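Local coordinates for uncharacterized protein BAD_0989 (Bifidobacterium adolescentis ATCC 15703, PDB 3CYM) that is of unknown function but, with a ribonuclease D-like exonuclease domain and an HRDC domain, probably binds nucleic acid and trims it from the 3' end, at residues A[59-64]-A[167-172]; A[71-76]-A[157-162]; A[12-17]-A[172-177]. All coordinates share one frame; numbering follows the deposited sequence.

In the fold
All three contacts gather round helix 163-174 of the exonuclease fold or the loop leading into it. Interaction 1 is buried: a strand of the mixed sheet meets the helix through one hydrogen bond from a side-chain amide and a small apolar touch, beside the sodium ion. Interaction 3, centred about 7 Å from the centre of interaction 1, uses the same helix and shares Asp172, but works through charged groups: Glu174 accepts from the backbone of a turn and faces its exposed arginine, and Lys63 of interaction 1 pairs with the same carboxylate. Interaction 2 is partly buried and purely polar, a salt bridge just past strand 68-72, which neighbours strand 57-65 of interaction 1 in the sheet.

Interaction 1: residues A[59-64]-A[167-172]; sequences LVQFKR and NYAALD. With NA (sodium ion), chain B.
Gln61 supplies the one hydrogen bond between strand 59-64 and helix 167-172. Its NE2 donates to Ala169 O at 3.0 Å, with an N-H...O angle of 152°, and reaches the oxygen tilted from both the carbonyl plane and its own amide plane. With CG anti to the carbonyl carbon of its own residue (chi1 -53°), Gln61 CG comes 3.4 Å from Ala169 O, and the bend at chi2 then turns the amide toward the helix. NE2 also donates to Glu46, so this amide ties the helix backbone to a metal-binding carboxylate.

Apolar contact centres on the methyl of Ala169, whose CB lies 3.5 Å from Leu59 CD2; the CA atoms of Gln61 and Ala169 come within 6.7 Å. The small side chain is consistent with an approach of 8.0 Å between the axes of these short segments, at 46°. Here a helix covers the central sheet of an RNase H-like exonuclease fold and carries an acidic residue to the metal site. With an alanine at Gln61, Ala169 O and Glu46 would probably both lose their amide donor, and a gap would open beside the Ala169 methyl.

Metal contacts come from Asp172, whose OD2 binds sodium at 2.5 Å; Asp44 and Glu46 complete the protein ligands. Lys149 forms a salt bridge with Asp172 OD1, while Tyr168 OH lies 2.5 Å from a metal-bound water at its ring edge.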
loop_
_atom_site.group_PDB
_atom_site.type_symbol
_atom_site.label_atom_id
_atom_site.label_comp_id
_atom_site.label_asym_id
_atom_site.label_seq_id
_atom_site.Cartn_x
_atom_site.Cartn_y
_atom_site.Cartn_z
ATOM N N LEU A 59 3.451 -14.850 -1.611
ATOM C CA LEU A 59 2.547 -15.600 -2.481
ATOM C C LEU A 59 2.064 -14.694 -3.605
ATOM O O LEU A 59 1.959 -13.478 -3.443
ATOM C CB LEU A 59 1.354 -16.174 -1.701
ATOM C CG LEU A 59 0.430 -17.170 -2.434
ATOM C CD1 LEU A 59 1.142 -18.430 -2.906
ATOM C CD2 LEU A 59 -0.729 -17.538 -1.553
ATOM N N VAL A 60 1.777 -15.307 -4.746
ATOM C CA VAL A 60 1.331 -14.607 -5.931
ATOM C C VAL A 60 0.206 -15.465 -6.545
ATOM O O VAL A 60 0.358 -16.675 -6.696
ATOM C CB VAL A 60 2.547 -14.348 -6.858
ATOM C CG1 VAL A 60 2.205 -14.521 -8.268
ATOM C CG2 VAL A 60 3.143 -12.954 -6.604
ATOM N N GLN A 61 -0.938 -14.841 -6.828
ATOM C CA GLN A 61 -2.148 -15.575 -7.216
ATOM C C GLN A 61 -2.634 -15.135 -8.579
ATOM O O GLN A 61 -2.775 -13.939 -8.829
ATOM C CB GLN A 61 -3.286 -15.382 -6.206
ATOM C CG GLN A 61 -2.958 -15.691 -4.761
ATOM C CD GLN A 61 -2.929 -14.456 -3.893
ATOM O OE1 GLN A 61 -1.863 -13.936 -3.589
ATOM N NE2 GLN A 61 -4.101 -13.972 -3.503
ATOM N N PHE A 62 -2.898 -16.110 -9.448
ATOM C CA PHE A 62 -3.400 -15.846 -10.791
ATOM C C PHE A 62 -4.576 -16.719 -11.167
ATOM O O PHE A 62 -4.727 -17.818 -10.655
ATOM C CB PHE A 62 -2.290 -16.009 -11.829
ATOM C CG PHE A 62 -1.183 -15.025 -11.667
ATOM C CD1 PHE A 62 -1.425 -13.659 -11.818
ATOM C CD2 PHE A 62 0.090 -15.446 -11.322
ATOM C CE1 PHE A 62 -0.404 -12.730 -11.645
ATOM C CE2 PHE A 62 1.114 -14.522 -11.160
ATOM C CZ PHE A 62 0.861 -13.158 -11.312
ATOM N N LYS A 63 -5.413 -16.203 -12.059
ATOM C CA LYS A 63 -6.449 -16.996 -12.687
ATOM C C LYS A 63 -6.632 -16.539 -14.124
ATOM O O LYS A 63 -6.686 -15.333 -14.407
ATOM C CB LYS A 63 -7.787 -16.903 -11.930
ATOM C CG LYS A 63 -8.792 -17.931 -12.415
ATOM C CD LYS A 63 -10.181 -17.745 -11.844
ATOM C CE LYS A 63 -11.035 -18.938 -12.224
ATOM N NZ LYS A 63 -12.434 -18.835 -11.741
ATOM N N ARG A 64 -6.708 -17.509 -15.027
ATOM C CA ARG A 64 -7.130 -17.258 -16.394
ATOM C C ARG A 64 -8.067 -18.378 -16.817
ATOM O O ARG A 64 -7.851 -19.534 -16.453
ATOM C CB ARG A 64 -5.927 -17.190 -17.324
ATOM C CG ARG A 64 -6.085 -16.175 -18.420
ATOM C CD ARG A 64 -4.828 -16.000 -19.231
ATOM N NE ARG A 64 -5.098 -15.080 -20.325
ATOM C CZ ARG A 64 -4.339 -14.922 -21.401
ATOM N NH1 ARG A 64 -3.223 -15.625 -21.559
ATOM N NH2 ARG A 64 -4.707 -14.046 -22.325
ATOM N N ASN A 167 -6.994 -21.451 0.268
ATOM C CA ASN A 167 -8.386 -21.182 -0.105
ATOM C C ASN A 167 -8.709 -19.683 -0.144
ATOM O O ASN A 167 -9.337 -19.203 -1.104
ATOM C CB ASN A 167 -9.339 -21.926 0.842
ATOM C CG ASN A 167 -10.780 -21.801 0.434
ATOM O OD1 ASN A 167 -11.123 -21.983 -0.728
ATOM N ND2 ASN A 167 -11.639 -21.496 1.394
ATOM N N TYR A 168 -8.270 -18.958 0.889
ATOM C CA TYR A 168 -8.376 -17.496 0.938
ATOM C C TYR A 168 -7.689 -16.840 -0.256
ATOM O O TYR A 168 -8.253 -15.947 -0.885
ATOM C CB TYR A 168 -7.786 -16.943 2.250
ATOM C CG TYR A 168 -7.672 -15.421 2.306
ATOM C CD1 TYR A 168 -8.703 -14.638 2.844
ATOM C CD2 TYR A 168 -6.527 -14.765 1.838
ATOM C CE1 TYR A 168 -8.599 -13.239 2.901
ATOM C CE2 TYR A 168 -6.418 -13.374 1.883
ATOM C CZ TYR A 168 -7.452 -12.618 2.419
ATOM O OH TYR A 168 -7.333 -11.243 2.460
ATOM N N ALA A 169 -6.463 -17.273 -0.542
ATOM C CA ALA A 169 -5.658 -16.692 -1.602
ATOM C C ALA A 169 -6.244 -16.976 -2.988
ATOM O O ALA A 169 -6.205 -16.120 -3.875
ATOM C CB ALA A 169 -4.234 -17.191 -1.508
ATOM N N ALA A 170 -6.803 -18.173 -3.150
ATOM C CA ALA A 170 -7.519 -18.546 -4.362
ATOM C C ALA A 170 -8.804 -17.740 -4.534
ATOM O O ALA A 170 -9.069 -17.215 -5.617
ATOM C CB ALA A 170 -7.828 -20.010 -4.347
ATOM N N LEU A 171 -9.589 -17.625 -3.463
ATOM C CA LEU A 171 -10.844 -16.873 -3.514
ATOM C C LEU A 171 -10.671 -15.394 -3.867
ATOM O O LEU A 171 -11.576 -14.788 -4.430
ATOM C CB LEU A 171 -11.671 -17.052 -2.230
ATOM C CG LEU A 171 -12.475 -18.360 -2.157
ATOM C CD1 LEU A 171 -12.951 -18.594 -0.725
ATOM C CD2 LEU A 171 -13.656 -18.384 -3.130
ATOM N N ASP A 172 -9.499 -14.835 -3.569
ATOM C CA ASP A 172 -9.192 -13.448 -3.917
ATOM C C ASP A 172 -8.976 -13.138 -5.411
ATOM O O ASP A 172 -9.097 -11.976 -5.818
ATOM C CB ASP A 172 -8.005 -12.949 -3.094
ATOM C CG ASP A 172 -8.433 -12.235 -1.832
ATOM O OD1 ASP A 172 -9.638 -12.228 -1.494
ATOM O OD2 ASP A 172 -7.544 -11.654 -1.170
HETATM NA NA NA B . -5.428 -10.392 -1.056
HETATM O O HOH W 1 -5.298 -10.267 1.419
HETATM O O HOH W 2 -5.937 -8.276 -1.968
HETATM O O HOH W 3 -3.420 -9.159 -0.907
#

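Interaction 2: residues A[71-76]-A[157-162]; sequences LLDPQA and SYRPLP
Arg159 holds Asp73 with NE and NH2, one carboxylate oxygen each, and so joins the loop before helix 163-174 to the N-cap of helix 74-79, at the end of a sheet strand in the exonuclease fold. NE donates to Asp73 OD2 at 2.8 Å with an N-H...O angle of 141°, while NH2 donates to Asp73 OD1 at 3.0 Å and a straighter 164°. Although OD1 lies in the guanidinium plane, the two flat groups are turned 80° apart, so both nitrogens meet the oxygens from above the carboxylate plane rather than in a flat paired fork.

The remaining donors of Arg159 are used as well. NH1 donates to Tyr158 O at 3.2 Å, approaching from above that carbonyl plane, and also to Trp156 O; NH2 has a further acceptor in Trp58 O. Five hydrogen bonds from NE and NH1 and NH2 thus fix the rotation of the guanidinium, and the bend at chi2 folds the arginine chain back so that NH1 can reach the carbonyl of the residue just before it.

Near the salt bridge, Gln75 brings OE1 to 3.5 Å from Arg159 NH2, crossing the arginine at about a right angle; its NE2 is satisfied by Glu56 and by Asp57 O. On the carboxylate, OD1 has a second donor: Ala76 N makes the capping bond at 3.2 Å, arriving from the opposite face of the plane to Arg159 NH2.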
loop_
_atom_site.group_PDB
_atom_site.type_symbol
_atom_site.label_atom_id
_atom_site.label_comp_id
_atom_site.label_asym_id
_atom_site.label_seq_id
_atom_site.Cartn_x
_atom_site.Cartn_y
_atom_site.Cartn_z
ATOM N N LEU A 71 -1.422 -20.617 -7.509
ATOM C CA LEU A 71 -0.854 -20.012 -6.306
ATOM C C LEU A 71 0.649 -20.235 -6.330
ATOM O O LEU A 71 1.114 -21.344 -6.112
ATOM C CB LEU A 71 -1.464 -20.612 -5.026
ATOM C CG LEU A 71 -2.988 -20.662 -4.879
ATOM C CD1 LEU A 71 -3.355 -21.115 -3.502
ATOM C CD2 LEU A 71 -3.599 -19.314 -5.133
ATOM N N LEU A 72 1.407 -19.181 -6.605
ATOM C CA LEU A 72 2.817 -19.336 -6.911
ATOM C C LEU A 72 3.667 -18.873 -5.736
ATOM O O LEU A 72 3.519 -17.748 -5.264
ATOM C CB LEU A 72 3.193 -18.558 -8.184
ATOM C CG LEU A 72 2.712 -18.801 -9.643
ATOM C CD1 LEU A 72 3.339 -19.992 -10.324
ATOM C CD2 LEU A 72 1.211 -18.849 -9.843
ATOM N N ASP A 73 4.547 -19.759 -5.271
ATOM C CA ASP A 73 5.494 -19.481 -4.188
ATOM C C ASP A 73 6.742 -18.816 -4.772
ATOM O O ASP A 73 7.580 -19.515 -5.323
ATOM C CB ASP A 73 5.867 -20.819 -3.520
ATOM C CG ASP A 73 6.787 -20.675 -2.289
ATOM O OD1 ASP A 73 7.434 -19.629 -2.066
ATOM O OD2 ASP A 73 6.874 -21.665 -1.528
ATOM N N PRO A 74 6.883 -17.474 -4.629
ATOM C CA PRO A 74 7.998 -16.756 -5.267
ATOM C C PRO A 74 9.392 -17.198 -4.795
ATOM O O PRO A 74 10.296 -17.342 -5.617
ATOM C CB PRO A 74 7.742 -15.288 -4.884
ATOM C CG PRO A 74 6.296 -15.228 -4.511
ATOM C CD PRO A 74 6.029 -16.548 -3.859
ATOM N N GLN A 75 9.537 -17.431 -3.493
ATOM C CA GLN A 75 10.816 -17.791 -2.874
ATOM C C GLN A 75 11.301 -19.171 -3.309
ATOM O O GLN A 75 12.457 -19.326 -3.689
ATOM C CB GLN A 75 10.724 -17.713 -1.343
ATOM C CG GLN A 75 10.613 -16.289 -0.787
ATOM C CD GLN A 75 9.237 -15.670 -0.996
ATOM O OE1 GLN A 75 8.243 -16.379 -1.173
ATOM N NE2 GLN A 75 9.173 -14.344 -0.981
ATOM N N ALA A 76 10.406 -20.157 -3.270
ATOM C CA ALA A 76 10.698 -21.494 -3.784
ATOM C C ALA A 76 11.010 -21.491 -5.282
ATOM O O ALA A 76 11.893 -22.218 -5.722
ATOM C CB ALA A 76 9.555 -22.442 -3.488
ATOM N N SER A 157 4.619 -15.959 5.051
ATOM C CA SER A 157 5.909 -16.660 4.978
ATOM C C SER A 157 5.884 -18.059 5.592
ATOM O O SER A 157 6.878 -18.781 5.518
ATOM C CB SER A 157 7.007 -15.834 5.645
ATOM O OG SER A 157 6.851 -15.815 7.050
ATOM N N TYR A 158 4.759 -18.429 6.206
ATOM C CA TYR A 158 4.592 -19.745 6.823
ATOM C C TYR A 158 4.610 -20.841 5.749
ATOM O O TYR A 158 3.836 -20.792 4.804
ATOM C CB TYR A 158 3.272 -19.790 7.609
ATOM C CG TYR A 158 3.187 -20.876 8.669
ATOM C CD1 TYR A 158 2.817 -22.184 8.334
ATOM C CD2 TYR A 158 3.465 -20.593 10.011
ATOM C CE1 TYR A 158 2.742 -23.187 9.306
ATOM C CE2 TYR A 158 3.391 -21.594 10.994
ATOM C CZ TYR A 158 3.029 -22.887 10.629
ATOM O OH TYR A 158 2.944 -23.883 11.581
ATOM N N ARG A 159 5.519 -21.803 5.882
ATOM C CA ARG A 159 5.551 -22.974 4.990
ATOM C C ARG A 159 5.452 -24.269 5.805
ATOM O O ARG A 159 6.041 -24.364 6.869
ATOM C CB ARG A 159 6.805 -22.999 4.107
ATOM C CG ARG A 159 6.978 -21.815 3.164
ATOM C CD ARG A 159 6.007 -21.864 1.996
ATOM N NE ARG A 159 6.219 -20.748 1.077
ATOM C CZ ARG A 159 5.654 -19.547 1.184
ATOM N NH1 ARG A 159 4.820 -19.267 2.183
ATOM N NH2 ARG A 159 5.929 -18.618 0.281
ATOM N N PRO A 160 4.673 -25.260 5.327
ATOM C CA PRO A 160 3.810 -25.212 4.143
ATOM C C PRO A 160 2.566 -24.363 4.402
ATOM O O PRO A 160 2.132 -24.237 5.547
ATOM C CB PRO A 160 3.430 -26.676 3.925
ATOM C CG PRO A 160 3.542 -27.299 5.266
ATOM C CD PRO A 160 4.608 -26.565 6.010
ATOM N N LEU A 161 2.029 -23.750 3.352
ATOM C CA LEU A 161 0.810 -22.966 3.480
ATOM C C LEU A 161 -0.379 -23.888 3.758
ATOM O O LEU A 161 -0.604 -24.848 3.012
ATOM C CB LEU A 161 0.562 -22.115 2.231
ATOM C CG LEU A 161 1.453 -20.884 2.027
ATOM C CD1 LEU A 161 1.368 -20.381 0.606
ATOM C CD2 LEU A 161 1.104 -19.779 3.021
ATOM N N PRO A 162 -1.123 -23.610 4.849
ATOM C CA PRO A 162 -2.334 -24.342 5.250
ATOM C C PRO A 162 -3.422 -24.287 4.175
ATOM O O PRO A 162 -3.431 -23.366 3.354
ATOM C CB PRO A 162 -2.815 -23.579 6.492
ATOM C CG PRO A 162 -1.635 -22.803 6.972
ATOM C CD PRO A 162 -0.797 -22.513 5.783
#

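Interaction 3: residues A[12-17]-A[172-177]; sequences EPREGV and DVELLI. With NA (sodium ion), chain B.
Arg14 donates its backbone N to Glu174 OE2 at 3.1 Å. That bond is nearly straight (172°), although the donor reaches the oxygen from above the carboxylate plane. In one of two deposited conformers of Arg14, the same OE2 also sits over the centre of the guanidinium, 3.1 Å above its plane. The salt bridge, with Arg14 NE 3.3 Å from Glu174 OE2, is then of charges alone: no guanidinium N-H points at the oxygen, since OE2 lies well out of the guanidinium plane.

Conformation explains the double hold. Glu174 extends CG opposite its backbone N (chi1 168°) and then bends at chi2, which swings the carboxylate against Pro13, whose CB lies 3.6 Å from Glu174 OE1. The Arg14 chain is extended at chi2 and kinks at chi3 (-131°), folding the guanidinium back across the acid. Its NH2 then makes a weak bond to Glu174 O and has Leu175 CD2 beside the rim of the guanidinium; Glu178 forms a further salt bridge with this NH2.

On the other carboxylate oxygen, a water donates to Glu174 OE1 at 2.7 Å and also to Glu15 OE2, a bridge that is likewise provisional because Glu15 has two conformers, while Lys63 pairs with OE1. Pro13 to Gly16 form a type I beta turn, closed by Gly16 N bonding to Pro13 O. This turn packs against the end of helix 163-174, which supplies Asp172 to the sodium site in an RNase H-like exonuclease fold.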
loop_
_atom_site.group_PDB
_atom_site.type_symbol
_atom_site.label_atom_id
_atom_site.label_comp_id
_atom_site.label_asym_id
_atom_site.label_seq_id
_atom_site.Cartn_x
_atom_site.Cartn_y
_atom_site.Cartn_z
ATOM N N GLU A 12 -15.513 -21.807 -1.181
ATOM C CA GLU A 12 -14.340 -22.278 -1.925
ATOM C C GLU A 12 -14.487 -21.899 -3.404
ATOM O O GLU A 12 -15.601 -21.616 -3.844
ATOM C CB GLU A 12 -14.213 -23.801 -1.818
ATOM C CG GLU A 12 -14.010 -24.353 -0.414
ATOM C CD GLU A 12 -13.385 -25.733 -0.411
ATOM O OE1 GLU A 12 -13.281 -26.346 -1.501
ATOM O OE2 GLU A 12 -12.982 -26.192 0.682
ATOM N N PRO A 13 -13.371 -21.883 -4.177
ATOM C CA PRO A 13 -13.481 -21.736 -5.628
ATOM C C PRO A 13 -14.234 -22.892 -6.268
ATOM O O PRO A 13 -14.309 -23.985 -5.686
ATOM C CB PRO A 13 -12.019 -21.764 -6.092
ATOM C CG PRO A 13 -11.256 -21.324 -4.939
ATOM C CD PRO A 13 -11.953 -21.949 -3.774
ATOM N N ARG A 14 -14.779 -22.641 -7.459
ATOM C CA ARG A 14 -15.552 -23.635 -8.208
ATOM C C ARG A 14 -14.691 -24.835 -8.581
ATOM O O ARG A 14 -15.167 -25.963 -8.605
ATOM C CB ARG A 14 -16.162 -23.013 -9.470
ATOM C CG ARG A 14 -17.047 -21.800 -9.206
ATOM C CD ARG A 14 -17.423 -21.085 -10.492
ATOM N NE ARG A 14 -17.186 -19.645 -10.390
ATOM C CZ ARG A 14 -16.182 -19.010 -10.990
ATOM N NH1 ARG A 14 -15.323 -19.684 -11.741
ATOM N NH2 ARG A 14 -16.034 -17.702 -10.838
ATOM N N GLU A 15 -13.414 -24.579 -8.843
ATOM C CA GLU A 15 -12.475 -25.619 -9.251
ATOM C C GLU A 15 -11.805 -26.298 -8.059
ATOM O O GLU A 15 -11.026 -27.237 -8.228
ATOM C CB GLU A 15 -11.415 -25.024 -10.190
ATOM C CG GLU A 15 -11.608 -25.332 -11.677
ATOM C CD GLU A 15 -12.981 -24.956 -12.219
ATOM O OE1 GLU A 15 -13.539 -25.757 -12.997
ATOM O OE2 GLU A 15 -13.501 -23.868 -11.883
ATOM N N GLY A 16 -12.120 -25.825 -6.857
ATOM C CA GLY A 16 -11.558 -26.370 -5.634
ATOM C C GLY A 16 -10.351 -25.580 -5.176
ATOM O O GLY A 16 -9.892 -24.662 -5.867
ATOM N N VAL A 17 -9.838 -25.948 -4.004
ATOM C CA VAL A 17 -8.652 -25.322 -3.425
ATOM C C VAL A 17 -7.405 -25.848 -4.148
ATOM O O VAL A 17 -7.142 -27.052 -4.136
ATOM C CB VAL A 17 -8.556 -25.594 -1.908
ATOM C CG1 VAL A 17 -7.516 -24.697 -1.267
ATOM C CG2 VAL A 17 -9.898 -25.367 -1.250
ATOM N N ASP A 172 -9.499 -14.835 -3.569
ATOM C CA ASP A 172 -9.192 -13.448 -3.917
ATOM C C ASP A 172 -8.976 -13.138 -5.411
ATOM O O ASP A 172 -9.097 -11.976 -5.818
ATOM C CB ASP A 172 -8.005 -12.949 -3.094
ATOM C CG ASP A 172 -8.433 -12.235 -1.832
ATOM O OD1 ASP A 172 -9.638 -12.228 -1.494
ATOM O OD2 ASP A 172 -7.544 -11.654 -1.170
ATOM N N VAL A 173 -8.654 -14.157 -6.212
ATOM C CA VAL A 173 -8.602 -14.019 -7.685
ATOM C C VAL A 173 -9.761 -14.711 -8.413
ATOM O O VAL A 173 -9.949 -14.500 -9.604
ATOM C CB VAL A 173 -7.274 -14.517 -8.298
ATOM C CG1 VAL A 173 -6.122 -13.688 -7.821
ATOM C CG2 VAL A 173 -7.050 -15.993 -8.007
ATOM N N GLU A 174 -10.530 -15.513 -7.675
ATOM C CA GLU A 174 -11.632 -16.343 -8.196
ATOM C C GLU A 174 -12.736 -15.600 -8.970
ATOM O O GLU A 174 -13.305 -16.150 -9.915
ATOM C CB GLU A 174 -12.225 -17.172 -7.036
ATOM C CG GLU A 174 -13.569 -17.923 -7.254
ATOM C CD GLU A 174 -13.488 -19.115 -8.209
ATOM O OE1 GLU A 174 -12.392 -19.415 -8.731
ATOM O OE2 GLU A 174 -14.541 -19.754 -8.450
ATOM N N LEU A 175 -13.020 -14.357 -8.591
ATOM C CA LEU A 175 -14.160 -13.630 -9.170
ATOM C C LEU A 175 -13.801 -12.366 -9.935
ATOM O O LEU A 175 -14.690 -11.643 -10.376
ATOM C CB LEU A 175 -15.192 -13.301 -8.082
ATOM C CG LEU A 175 -15.779 -14.501 -7.330
ATOM C CD1 LEU A 175 -16.518 -14.045 -6.090
ATOM C CD2 LEU A 175 -16.673 -15.340 -8.242
ATOM N N LEU A 176 -12.505 -12.107 -10.100
ATOM C CA LEU A 176 -12.045 -10.871 -10.724
ATOM C C LEU A 176 -12.377 -10.716 -12.221
ATOM O O LEU A 176 -12.648 -9.607 -12.667
ATOM C CB LEU A 176 -10.545 -10.660 -10.489
ATOM C CG LEU A 176 -10.071 -10.446 -9.053
ATOM C CD1 LEU A 176 -8.599 -10.104 -9.039
ATOM C CD2 LEU A 176 -10.873 -9.342 -8.353
ATOM N N ILE A 177 -12.371 -11.806 -12.992
ATOM C CA ILE A 177 -12.728 -11.673 -14.408
ATOM C C ILE A 177 -14.224 -11.374 -14.577
ATOM O O ILE A 177 -14.606 -10.589 -15.441
ATOM C CB ILE A 177 -12.154 -12.807 -15.348
ATOM C CG1 ILE A 177 -13.112 -13.980 -15.511
ATOM C CG2 ILE A 177 -10.739 -13.287 -14.928
ATOM C CD1 ILE A 177 -13.841 -13.953 -16.812
HETATM NA NA NA B . -5.428 -10.392 -1.056
HETATM O O HOH W 4 -12.830 -21.833 -9.954
HETATM O O HOH W 1 -5.298 -10.267 1.419
HETATM O O HOH W 2 -5.937 -8.276 -1.968
HETATM O O HOH W 3 -3.420 -9.159 -0.907
#